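Local structure of CalS10 (Micromonospora echinospora, 6UK5) at the interface of chains A and B. The protein methylates an amino pentose in calicheamicin biosynthesis, using S-adenosylmethionine as the methyl donor. Sequence-based numbering; all coordinates share one arbitrary frame. Chains: chain A/B, CalS10.

Contact 1: the interface of chains A and B. Residues chain A 206-208; chain B 197, 208.
B:Arg197 lies across the start of strand 206-216 of chain A, reaching from A:Ile206 to A:Glu208. It buries 74 Å² against chain A, and A:Glu208 buries 65 Å² against chain B. The guanidinium NH2 of B:Arg197 forms a salt bridge with the carboxylate OE1 of A:Glu208 at 2.9 Å. The N-H is not aimed at OE1, so the attraction is one of charge rather than a hydrogen bond. The two side chains meet at about a right angle, with the carboxylate and guanidinium planes turned 46° apart, so the pairing is not a flat, two-pronged one. The chain of B:Arg197 bends at chi3 (106°), which turns its guanidinium toward A:Glu208. CB of A:Glu208 sits over the rim of one guanidinium face. The other terminal nitrogen, NH1, lies 2.9 Å from the backbone O of A:Ile206, but here too the geometry does not support a hydrogen bond. The aliphatic part of the arginine, at CD, packs beside the CG2 methyl of A:Ile206, and the two side chains run past each other in opposite directions.

B:Glu208 comes in from the far side of A:Glu208. Its OE1 approaches OE2 of A:Glu208, with the carboxylate planes nearly parallel. The short modelled distance is doubtful at this resolution. The patch brings strands 191-202 and 206-216 of chain B against strand 206-216 of chain A, and may help hold the two-fold dimer if that assembly is biological.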
# COMPACT_ATOMS: atom_id res chain seq x y z
N ILE A 206 10.22 -6.07 5.63
CA ILE A 206 9.17 -6.05 4.61
C ILE A 206 8.91 -7.49 4.19
O ILE A 206 9.81 -8.17 3.69
CB ILE A 206 9.58 -5.20 3.40
CG1 ILE A 206 9.89 -3.76 3.79
CG2 ILE A 206 8.49 -5.25 2.34
CD1 ILE A 206 10.49 -2.93 2.66
N ARG A 207 7.67 -7.96 4.37
CA ARG A 207 7.27 -9.28 3.90
C ARG A 207 6.28 -9.15 2.75
O ARG A 207 5.40 -8.28 2.76
CB ARG A 207 6.60 -10.10 5.01
CG ARG A 207 7.48 -10.38 6.22
CD ARG A 207 6.83 -11.42 7.14
NE ARG A 207 5.42 -11.20 7.44
CZ ARG A 207 4.94 -10.19 8.17
NH1 ARG A 207 5.76 -9.28 8.68
NH2 ARG A 207 3.64 -10.09 8.38
N GLU A 208 6.42 -10.03 1.75
CA GLU A 208 5.45 -10.18 0.68
C GLU A 208 4.92 -11.61 0.64
O GLU A 208 5.67 -12.56 0.86
CB GLU A 208 6.06 -9.85 -0.69
CG GLU A 208 7.36 -10.59 -0.97
CD GLU A 208 7.87 -10.36 -2.37
OE1 GLU A 208 8.78 -11.11 -2.78
OE2 GLU A 208 7.35 -9.45 -3.05
N ARG B 197 9.52 -1.70 -2.24
CA ARG B 197 8.86 -2.82 -2.89
C ARG B 197 7.51 -2.35 -3.40
O ARG B 197 6.67 -1.89 -2.63
CB ARG B 197 8.71 -4.00 -1.92
CG ARG B 197 10.05 -4.67 -1.64
CD ARG B 197 9.95 -5.75 -0.60
NE ARG B 197 10.03 -7.10 -1.15
CZ ARG B 197 10.27 -8.19 -0.42
NH1 ARG B 197 10.47 -8.08 0.88
NH2 ARG B 197 10.34 -9.38 -1.00
N GLU B 208 5.30 -7.39 -9.30
CA GLU B 208 6.00 -6.91 -8.12
C GLU B 208 7.39 -6.43 -8.52
O GLU B 208 8.03 -7.02 -9.40
CB GLU B 208 6.10 -8.01 -7.05
CG GLU B 208 6.72 -9.31 -7.53
CD GLU B 208 6.84 -10.33 -6.43
OE1 GLU B 208 6.20 -10.13 -5.36
OE2 GLU B 208 7.55 -11.34 -6.63

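Contact 2: the interface of chains A and B. Residues chain A 171, 178, 180, 199; chain B 168, 180-182, 197, 199.
A:Leu199 and B:Leu199 reach toward each other tip to tip across the two-fold interface. CalS10 is an S-adenosylmethionine-dependent methyltransferase, and this patch is formed by the long strands 177-188 and 191-202 of its two copies. CG of A:Leu199 stands 3.8 Å from CD1 of B:Leu199. In both leucines CG lies anti to the carbonyl carbon (chi1 -75°) and CD1 continues the extended chain (chi2 174°), which carries the branched ends across to the opposite copy.

A:Leu199 is the main apolar side chain of the patch, with 52 Å² buried. Its parts meet different neighbours. The CB end rests against the CG2 methyl of B:Val182 at 3.8 Å. Both methyls, CD1 and CD2, lie near CB of B:Arg197, whose side chain runs obliquely to the leucine. CD1 also points at the backbone carbonyl of B:Arg197.

B:Val182 enters between A:Ala180, A:Leu199 and A:Thr178. With CG1 anti to the backbone N (chi1 175°), its CG2 is turned to the side of A:Ala180 and A:Leu199. CG2 packs on CB of A:Ala180 at 3.7 Å. Toward A:Thr178 the valine offers both methyls, CG1 and CG2, each 3.8 Å from the hydroxyl OG1. The valine and threonine side chains pass each other in opposite directions.

The two alanines meet by their methyls. CB of A:Ala180 faces CB of B:Ala180 at 3.9 Å, and their small size may let the strands come near. At the margin, CD1 of A:Leu171 only skirts the backbone O of B:Arg181.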
# COMPACT_ATOMS: atom_id res chain seq x y z
N LEU A 171 -4.19 0.27 1.15
CA LEU A 171 -3.05 0.59 2.00
C LEU A 171 -3.61 0.99 3.35
O LEU A 171 -4.29 2.02 3.45
CB LEU A 171 -2.22 1.73 1.42
CG LEU A 171 -0.95 2.05 2.22
CD1 LEU A 171 0.25 1.24 1.72
CD2 LEU A 171 -0.67 3.54 2.26
N THR A 178 2.62 -1.39 8.41
CA THR A 178 1.83 -0.93 7.27
C THR A 178 1.53 -2.11 6.36
O THR A 178 2.41 -2.95 6.12
CB THR A 178 2.56 0.15 6.49
OG1 THR A 178 3.16 -0.42 5.32
CG2 THR A 178 3.63 0.74 7.34
N ALA A 180 -0.05 -3.20 2.65
CA ALA A 180 -0.47 -2.88 1.30
C ALA A 180 -1.02 -4.13 0.62
O ALA A 180 -0.55 -5.24 0.87
CB ALA A 180 0.69 -2.31 0.47
N LEU A 199 1.84 -6.69 0.84
CA LEU A 199 3.11 -6.23 1.38
C LEU A 199 2.89 -5.80 2.82
O LEU A 199 2.06 -4.92 3.08
CB LEU A 199 3.69 -5.07 0.56
CG LEU A 199 4.32 -5.38 -0.80
CD1 LEU A 199 4.68 -4.07 -1.49
CD2 LEU A 199 5.55 -6.25 -0.65
N GLY B 168 7.64 3.22 5.40
CA GLY B 168 6.73 4.08 4.68
C GLY B 168 5.83 3.34 3.70
O GLY B 168 6.12 2.19 3.33
N ALA B 180 0.96 -0.05 -5.36
CA ALA B 180 1.20 -0.08 -3.93
C ALA B 180 2.71 -0.04 -3.71
O ALA B 180 3.47 -0.62 -4.49
CB ALA B 180 0.61 -1.33 -3.29
N ARG B 181 3.12 0.64 -2.65
CA ARG B 181 4.54 0.76 -2.32
C ARG B 181 4.70 0.73 -0.81
O ARG B 181 4.03 1.47 -0.10
CB ARG B 181 5.12 2.05 -2.90
CG ARG B 181 6.64 2.14 -2.87
CD ARG B 181 7.09 3.58 -3.02
NE ARG B 181 6.68 4.37 -1.86
CZ ARG B 181 7.49 4.77 -0.88
NH1 ARG B 181 8.79 4.48 -0.90
NH2 ARG B 181 7.00 5.48 0.12
N VAL B 182 5.58 -0.15 -0.34
CA VAL B 182 6.00 -0.19 1.06
C VAL B 182 7.51 -0.09 1.10
O VAL B 182 8.20 -0.79 0.35
CB VAL B 182 5.51 -1.46 1.77
CG1 VAL B 182 6.07 -1.53 3.17
CG2 VAL B 182 3.99 -1.49 1.81
N ARG B 197 9.52 -1.70 -2.24
CA ARG B 197 8.86 -2.82 -2.89
C ARG B 197 7.51 -2.35 -3.40
O ARG B 197 6.67 -1.89 -2.63
CB ARG B 197 8.71 -4.00 -1.92
CG ARG B 197 10.05 -4.67 -1.64
CD ARG B 197 9.95 -5.75 -0.60
NE ARG B 197 10.03 -7.10 -1.15
CZ ARG B 197 10.27 -8.19 -0.42
NH1 ARG B 197 10.47 -8.08 0.88
NH2 ARG B 197 10.34 -9.38 -1.00
N LEU B 199 3.92 -2.97 -5.84
CA LEU B 199 2.97 -3.89 -6.45
C LEU B 199 2.20 -3.10 -7.50
O LEU B 199 1.57 -2.09 -7.18
CB LEU B 199 2.03 -4.49 -5.40
CG LEU B 199 2.65 -5.56 -4.51
CD1 LEU B 199 1.67 -5.98 -3.43
CD2 LEU B 199 3.10 -6.76 -5.32

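Contact 1 and contact 2 are neighbouring patches of one two-fold interface. The centres of their C-alpha atoms are about 7 Å apart. They share B:Arg197 on strand 191-202: its charged end serves contact 1, while its CB and backbone carbonyl border contact 2. On chain A, contact 1 uses strand 206-216 and contact 2 uses strands 165-174, 177-188 and 191-202. On strand 191-202 of chain B a charged patch therefore adjoins an apolar one; on chain A the strands differ. Two-fold symmetry repeats each patch with the chains exchanged. The deposited assembly holds two copies, but the structure alone does not show that this dimer forms in solution.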